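Local coordinates for inositol monophosphatase (Zymomonas mobilis, PDB 4N81), which probably acts as a magnesium-dependent phosphatase of the inositol monophosphatase superfamily, hydrolysing phosphate monoesters such as inositol monophosphate, at residues 99-105 against 117-123. Coordinates in Å, arbitrary orientation, origin at the centre of the assembly. Residues are numbered along the deposited sequence.
Sequences ASFGTLI and IINQPIH
Q120 places NE2 over one face of the F101 ring, 3.5 Å from F101 CE2. The two residues sit at the open end of a β hairpin in the larger mixed sheet of the inositol monophosphatase fold. Strands 102-105 and 117-120 are extended (G102 phi/psi -146/155) and run antiparallel at 160°, with axes 4.4 Å apart. T103 with N119 and I105 with I117 are hydrogen-bonded pairs. T103 N to N119 O and N119 N to T103 O are both 2.9 Å. I105 N to I117 O is 3.0 Å, and I117 N to I105 O is 2.8 Å. These four side chains share one face, where helix 7-24 packs on T103, I105 and I117. L104 and I118 form the non-hydrogen-bonded pair between them, CA-CA 4.8 Å. On the other face L104 CD2 meets I118 CG1 at 3.6 Å. L104 also lies beside D89, a predicted Mg(2+) ligand. At the end of strand 117-120, Q120 bends back (chi2 m) and NE2 donates to F101 O at 2.8 Å. F101 CE1 packs on P121 CG at 3.6 Å. Q120 OE1 accepts from I122 N at 2.8 Å and H123 N at 2.9 Å. One water bridges A99 O (2.8 Å) and H123 ND1 (3.1 Å).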
ATOM      1  N   ALA A  99       1.166   6.557   1.059  1.00  9.84           N
ATOM      2  CA  ALA A  99       0.622   7.434   0.002  1.00 10.39           C
ATOM      3  C   ALA A  99      -0.348   6.654  -0.893  1.00 10.90           C
ATOM      4  O   ALA A  99      -0.347   6.807  -2.130  1.00 12.27           O
ATOM      5  CB  ALA A  99       1.766   8.013  -0.834  1.00 13.41           C
ATOM      6  N   SER A 100      -1.152   5.795  -0.292  1.00 12.68           N
ATOM      7  CA  SER A 100      -2.269   5.193  -1.046  1.00 12.74           C
ATOM      8  C   SER A 100      -3.575   5.967  -0.883  1.00 10.74           C
ATOM      9  O   SER A 100      -4.573   5.605  -1.505  1.00 13.38           O
ATOM     10  CB  SER A 100      -2.502   3.755  -0.559  1.00  8.84           C
ATOM     11  OG  SER A 100      -2.754   3.784   0.863  1.00 11.61           O
ATOM     12  N   PHE A 101      -3.617   6.955   0.015  1.00  9.52           N
ATOM     13  CA  PHE A 101      -4.848   7.703   0.227  1.00  9.37           C
ATOM     14  C   PHE A 101      -5.129   8.590  -0.974  1.00  9.65           C
ATOM     15  O   PHE A 101      -4.214   8.876  -1.736  1.00 12.89           O
ATOM     16  CB  PHE A 101      -4.791   8.574   1.501  1.00  9.84           C
ATOM     17  CG  PHE A 101      -3.869   9.737   1.375  1.00 12.73           C
ATOM     18  CD1 PHE A 101      -4.341  10.978   0.953  1.00 11.78           C
ATOM     19  CD2 PHE A 101      -2.524   9.602   1.671  1.00 13.10           C
ATOM     20  CE1 PHE A 101      -3.473  12.055   0.833  1.00 13.25           C
ATOM     21  CE2 PHE A 101      -1.651  10.660   1.512  1.00 10.78           C
ATOM     22  CZ  PHE A 101      -2.138  11.905   1.102  1.00 11.34           C
ATOM     23  N   GLY A 102      -6.390   9.016  -1.157  1.00 10.18           N
ATOM     24  CA  GLY A 102      -6.680   9.975  -2.239  1.00 10.37           C
ATOM     25  C   GLY A 102      -7.796  10.945  -1.879  1.00 13.09           C
ATOM     26  O   GLY A 102      -8.671  10.650  -1.048  1.00 13.76           O
ATOM     27  N   THR A 103      -7.780  12.114  -2.512  1.00 11.70           N
ATOM     28  CA  THR A 103      -8.921  13.010  -2.417  1.00 12.47           C
ATOM     29  C   THR A 103      -9.928  12.492  -3.439  1.00 14.07           C
ATOM     30  O   THR A 103      -9.583  12.264  -4.603  1.00 13.41           O
ATOM     31  CB  THR A 103      -8.484  14.421  -2.801  1.00 13.38           C
ATOM     32  OG1 THR A 103      -7.539  14.897  -1.826  1.00 14.93           O
ATOM     33  CG2 THR A 103      -9.719  15.391  -2.874  1.00 14.39           C
ATOM     34  N   LEU A 104     -11.186  12.355  -3.035  1.00 15.36           N
ATOM     35  CA  LEU A 104     -12.244  11.978  -3.979  1.00 12.68           C
ATOM     36  C   LEU A 104     -13.171  13.157  -4.162  1.00 14.08           C
ATOM     37  O   LEU A 104     -13.641  13.726  -3.161  1.00 16.84           O
ATOM     38  CB  LEU A 104     -13.057  10.810  -3.408  1.00 12.19           C
ATOM     39  CG  LEU A 104     -12.266   9.562  -3.004  1.00 11.22           C
ATOM     40  CD1 LEU A 104     -13.194   8.412  -2.554  1.00 10.93           C
ATOM     41  CD2 LEU A 104     -11.454   9.105  -4.234  1.00 11.02           C
ATOM     42  N   ILE A 105     -13.461  13.502  -5.418  1.00 14.25           N
ATOM     43  CA  ILE A 105     -14.467  14.533  -5.703  1.00 15.46           C
ATOM     44  C   ILE A 105     -15.465  13.939  -6.709  1.00 17.03           C
ATOM     45  O   ILE A 105     -15.066  13.378  -7.739  1.00 15.29           O
ATOM     46  CB  ILE A 105     -13.759  15.749  -6.328  1.00 16.27           C
ATOM     47  CG1 ILE A 105     -12.796  16.377  -5.292  1.00 19.93           C
ATOM     48  CG2 ILE A 105     -14.796  16.780  -6.927  1.00 17.70           C
ATOM     49  CD1 ILE A 105     -11.616  17.089  -5.901  1.00 21.94           C
ATOM     50  N   ILE A 117     -13.167  12.279  -9.556  1.00 14.36           N
ATOM     51  CA  ILE A 117     -11.712  12.379  -9.583  1.00 13.63           C
ATOM     52  C   ILE A 117     -11.188  11.648  -8.351  1.00 14.24           C
ATOM     53  O   ILE A 117     -11.773  11.793  -7.224  1.00 14.00           O
ATOM     54  CB  ILE A 117     -11.242  13.881  -9.566  1.00 14.62           C
ATOM     55  CG1 ILE A 117     -11.503  14.535 -10.939  1.00 15.61           C
ATOM     56  CG2 ILE A 117      -9.738  13.987  -9.250  1.00 14.29           C
ATOM     57  CD1 ILE A 117     -10.980  15.980 -11.069  1.00 16.90           C
ATOM     58  N   ILE A 118     -10.126  10.857  -8.563  1.00 12.04           N
ATOM     59  CA  ILE A 118      -9.267  10.398  -7.462  1.00 11.40           C
ATOM     60  C   ILE A 118      -7.956  11.140  -7.624  1.00 19.13           C
ATOM     61  O   ILE A 118      -7.332  11.057  -8.687  1.00 11.82           O
ATOM     62  CB  ILE A 118      -8.900   8.882  -7.552  1.00 10.53           C
ATOM     63  CG1 ILE A 118     -10.162   7.970  -7.437  1.00 12.58           C
ATOM     64  CG2 ILE A 118      -7.903   8.524  -6.437  1.00 10.07           C
ATOM     65  CD1 ILE A 118      -9.916   6.517  -8.075  1.00 10.47           C
ATOM     66  N   ASN A 119      -7.493  11.814  -6.576  1.00 11.87           N
ATOM     67  CA  ASN A 119      -6.202  12.471  -6.680  1.00 14.20           C
ATOM     68  C   ASN A 119      -5.288  12.071  -5.553  1.00 13.29           C
ATOM     69  O   ASN A 119      -5.638  12.271  -4.388  1.00 13.17           O
ATOM     70  CB  ASN A 119      -6.353  13.996  -6.649  1.00 13.23           C
ATOM     71  CG  ASN A 119      -5.020  14.709  -6.947  1.00 15.92           C
ATOM     72  OD1 ASN A 119      -4.480  14.564  -8.028  1.00 15.64           O
ATOM     73  ND2 ASN A 119      -4.485  15.452  -5.968  1.00 14.07           N
ATOM     74  N   GLN A 120      -4.098  11.580  -5.897  1.00 11.46           N
ATOM     75  CA  GLN A 120      -3.106  11.227  -4.875  1.00 11.14           C
ATOM     76  C   GLN A 120      -2.162  12.401  -4.896  1.00 13.32           C
ATOM     77  O   GLN A 120      -1.384  12.570  -5.848  1.00 13.43           O
ATOM     78  CB  GLN A 120      -2.367   9.934  -5.343  1.00 10.58           C
ATOM     79  CG  GLN A 120      -1.919   9.058  -4.125  1.00 10.07           C
ATOM     80  CD  GLN A 120      -1.129   9.880  -3.108  1.00 10.44           C
ATOM     81  OE1 GLN A 120      -0.142  10.528  -3.455  1.00 10.97           O
ATOM     82  NE2 GLN A 120      -1.567   9.870  -1.867  1.00 10.47           N
ATOM     83  N   PRO A 121      -2.204  13.239  -3.827  1.00 13.68           N
ATOM     84  CA  PRO A 121      -1.479  14.514  -3.906  1.00 13.12           C
ATOM     85  C   PRO A 121       0.001  14.393  -3.605  1.00 14.67           C
ATOM     86  O   PRO A 121       0.723  15.372  -3.829  1.00 17.66           O
ATOM     87  CB  PRO A 121      -2.175  15.382  -2.859  1.00 13.57           C
ATOM     88  CG  PRO A 121      -2.722  14.348  -1.820  1.00 12.76           C
ATOM     89  CD  PRO A 121      -3.154  13.185  -2.693  1.00 12.50           C
ATOM     90  N   ILE A 122       0.458  13.238  -3.088  1.00 13.19           N
ATOM     91  CA  ILE A 122       1.890  13.121  -2.784  1.00 14.39           C
ATOM     92  C   ILE A 122       2.635  12.740  -4.061  1.00 15.38           C
ATOM     93  O   ILE A 122       3.623  13.376  -4.439  1.00 17.15           O
ATOM     94  CB  ILE A 122       2.144  12.044  -1.670  1.00 14.53           C
ATOM     95  CG1 ILE A 122       1.246  12.343  -0.448  1.00 11.89           C
ATOM     96  CG2 ILE A 122       3.663  11.998  -1.268  1.00 16.25           C
ATOM     97  CD1 ILE A 122       1.339  13.806   0.084  1.00 12.72           C
ATOM     98  N   HIS A 123       2.149  11.713  -4.743  1.00 13.83           N
ATOM     99  CA  HIS A 123       2.790  11.291  -6.014  1.00 15.81           C
ATOM    100  C   HIS A 123       2.232  11.868  -7.282  1.00 15.79           C
ATOM    101  O   HIS A 123       2.729  11.582  -8.375  1.00 13.91           O
ATOM    102  CB  HIS A 123       2.982   9.781  -6.027  1.00 16.56           C
ATOM    103  CG  HIS A 123       3.949   9.368  -4.953  1.00 20.37           C
ATOM    104  ND1 HIS A 123       3.672   8.389  -4.021  1.00 23.20           N
ATOM    105  CD2 HIS A 123       5.154   9.901  -4.609  1.00 23.73           C
ATOM    106  CE1 HIS A 123       4.690   8.301  -3.178  1.00 19.95           C
ATOM    107  NE2 HIS A 123       5.590   9.220  -3.497  1.00 31.34           N
TER
HETATM  108  O   HOH W   1       1.123   6.698  -4.496  1.00 25.45           O
HETATM  109  O   HOH W   2      -5.935  16.274  -3.595  1.00 16.58           O